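Local coordinates for protein butyryl-CoA dehydrogenase (Marinomonas mediterranea, PDB 6CXT) that belongs to the acyl-CoA dehydrogenase family of flavoproteins and binds flavin-adenine dinucleotide, at residues C261-Y264 / A265-M269. Numbering follows the deposited sequence.
With FAD (flavin-adenine dinucleotide), chain D.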
# COMPACT_ATOMS: atom_id res chain seq x y z
N CYS B 261 -3.12 18.82 -10.71
CA CYS B 261 -3.33 17.54 -11.41
C CYS B 261 -4.68 17.51 -12.20
O CYS B 261 -4.71 16.89 -13.25
CB CYS B 261 -3.33 16.36 -10.40
SG CYS B 261 -1.59 16.14 -9.88
N ILE B 262 -5.73 18.09 -11.66
CA ILE B 262 -7.06 18.02 -12.32
C ILE B 262 -6.97 18.84 -13.61
O ILE B 262 -7.29 18.35 -14.70
CB ILE B 262 -8.17 18.53 -11.39
CG1 ILE B 262 -8.38 17.52 -10.21
CG2 ILE B 262 -9.48 18.73 -12.17
CD1 ILE B 262 -9.26 18.11 -9.12
N GLU B 263 -6.42 20.05 -13.47
CA GLU B 263 -6.22 20.94 -14.65
C GLU B 263 -5.38 20.28 -15.71
O GLU B 263 -5.75 20.23 -16.91
CB GLU B 263 -5.68 22.32 -14.19
CG GLU B 263 -5.29 23.30 -15.32
CD GLU B 263 -6.46 23.75 -16.22
OE1 GLU B 263 -6.18 24.29 -17.33
OE2 GLU B 263 -7.65 23.58 -15.84
N TYR B 264 -4.26 19.69 -15.29
CA TYR B 264 -3.38 19.07 -16.23
C TYR B 264 -4.02 17.85 -16.89
O TYR B 264 -3.89 17.64 -18.09
CB TYR B 264 -2.06 18.65 -15.52
CG TYR B 264 -0.99 18.29 -16.51
CD1 TYR B 264 -0.38 19.31 -17.33
CD2 TYR B 264 -0.65 16.98 -16.72
CE1 TYR B 264 0.56 18.97 -18.28
CE2 TYR B 264 0.33 16.63 -17.67
CZ TYR B 264 0.92 17.67 -18.44
OH TYR B 264 1.89 17.39 -19.36
N ALA B 265 -4.69 17.01 -16.11
CA ALA B 265 -5.21 15.79 -16.68
C ALA B 265 -6.39 16.15 -17.63
O ALA B 265 -6.68 15.37 -18.48
CB ALA B 265 -5.70 14.83 -15.59
N ASN B 266 -7.02 17.31 -17.44
CA ASN B 266 -8.13 17.76 -18.35
C ASN B 266 -7.60 18.49 -19.58
O ASN B 266 -8.37 18.75 -20.50
CB ASN B 266 -9.10 18.68 -17.62
CG ASN B 266 -10.07 17.92 -16.73
OD1 ASN B 266 -10.24 16.74 -16.86
ND2 ASN B 266 -10.70 18.63 -15.83
N THR B 267 -6.31 18.75 -19.65
CA THR B 267 -5.74 19.60 -20.69
C THR B 267 -4.81 18.77 -21.50
O THR B 267 -4.81 18.81 -22.74
CB THR B 267 -5.00 20.81 -20.06
OG1 THR B 267 -5.98 21.64 -19.45
CG2 THR B 267 -4.27 21.65 -21.14
N ARG B 268 -3.99 17.97 -20.82
CA ARG B 268 -3.01 17.18 -21.53
C ARG B 268 -3.67 16.00 -22.24
O ARG B 268 -4.39 15.22 -21.62
CB ARG B 268 -1.89 16.67 -20.58
CG ARG B 268 -1.05 15.51 -21.11
CD ARG B 268 -0.01 16.09 -22.04
NE ARG B 268 1.12 15.21 -22.39
CZ ARG B 268 2.07 15.59 -23.25
NH1 ARG B 268 1.98 16.79 -23.85
NH2 ARG B 268 3.13 14.83 -23.52
N MET B 269 -3.34 15.84 -23.52
CA MET B 269 -3.86 14.77 -24.32
C MET B 269 -2.77 13.83 -24.74
O MET B 269 -1.65 14.25 -25.00
CB MET B 269 -4.59 15.34 -25.56
CG MET B 269 -5.88 16.05 -25.19
SD MET B 269 -6.75 16.77 -26.59
CE MET B 269 -7.55 15.33 -27.31
PA FAD D . 2.30 11.75 -20.65
O1A FAD D . 2.45 10.67 -21.71
O2A FAD D . 1.68 13.12 -20.90
O5B FAD D . 1.62 11.06 -19.35
C5B FAD D . 1.14 11.84 -18.23
C4B FAD D . 0.39 10.83 -17.33
O4B FAD D . -0.68 10.20 -18.08
C3B FAD D . 1.33 9.72 -16.86
O3B FAD D . 0.85 9.39 -15.55
C2B FAD D . 0.98 8.56 -17.81
O2B FAD D . 1.31 7.25 -17.29
C1B FAD D . -0.55 8.79 -18.05
N9A FAD D . -0.94 8.12 -19.31
C8A FAD D . -0.63 8.49 -20.58
N7A FAD D . -1.08 7.54 -21.47
C5A FAD D . -1.68 6.54 -20.75
C6A FAD D . -2.37 5.26 -21.03
N6A FAD D . -2.52 4.77 -22.31
N1A FAD D . -2.83 4.55 -19.95
C2A FAD D . -2.69 4.97 -18.65
N3A FAD D . -2.08 6.15 -18.35
C4A FAD D . -1.57 6.94 -19.32
N1 FAD D . 12.28 10.53 -24.24
C2 FAD D . 13.09 10.29 -25.33
O2 FAD D . 12.52 10.25 -26.45
N3 FAD D . 14.44 10.12 -25.24
C4 FAD D . 15.08 10.23 -24.06
O4 FAD D . 16.30 10.07 -24.01
C4X FAD D . 14.27 10.50 -22.83
N5 FAD D . 14.82 10.66 -21.60
C5X FAD D . 14.09 10.98 -20.50
C6 FAD D . 14.78 11.13 -19.26
C7 FAD D . 14.04 11.48 -18.11
C7M FAD D . 14.78 11.68 -16.81
C8 FAD D . 12.58 11.67 -18.18
C8M FAD D . 11.80 12.02 -16.96
C9 FAD D . 11.89 11.49 -19.40
C9A FAD D . 12.62 11.14 -20.56
N10 FAD D . 11.99 10.98 -21.83
C10 FAD D . 12.80 10.66 -22.98
C1' FAD D . 10.55 11.15 -22.00
C2' FAD D . 9.82 9.94 -21.39
O2' FAD D . 9.96 8.73 -22.15
C3' FAD D . 8.37 10.33 -21.14
O3' FAD D . 8.39 11.34 -20.11
C4' FAD D . 7.35 9.21 -20.86
O4' FAD D . 7.16 8.39 -22.05
C5' FAD D . 5.99 9.80 -20.45
O5' FAD D . 5.61 10.77 -21.44
P FAD D . 5.13 12.19 -20.96
O1P FAD D . 4.72 13.03 -22.18
O2P FAD D . 6.12 12.87 -20.03
O3P FAD D . 3.80 11.99 -20.09
O HOH W 1 -10.15 21.62 -15.89
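Tyr264 and Arg268, one helical turn apart, lie side by side and point the same way, with the Arg268 guanidinium meeting the FAD diphosphate. Tyrosine suits its place because its flat ring takes Arg268 CB over one face, 3.8 Å from the centroid, in a CH-pi contact, and also stacks with His338; Arg268 CD passes 3.5 Å from Tyr264 OH. With CG of Arg268 opposite its backbone N (chi1 163°) and a bend at chi2, the chain carries the guanidinium past the ring. FAD O2A lies at the guanidinium edge, in its plane, and takes a hydrogen bond from Arg268 NE at 2.6 Å; Arg268 NH2 reaches FAD O1P at 2.8 Å, in a more bent bond (134°). Arginine's several N-H groups thus serve both phosphates while NH1 reaches Ala128 O of a third subunit.

Near the end of the helix, Tyr264 O accepts from Arg268 N, at 2.8 Å, and from Thr267 N, which lies above the carbonyl plane. Threonine's short hydroxyl can turn back along the helix: Thr267 OG1 donates to Glu263 O at 2.9 Å. A water links Glu263 OE2 to Asn266 ND2. Asparagine's amide can both accept and donate, OD1 from Leu380 N and ND2 to Gly378 O, both of a second subunit. The last turn of helix 248-267 and the residue after it thus present Arg268 to a diphosphate-binding site between subunits, in an acyl-CoA dehydrogenase C-terminal domain.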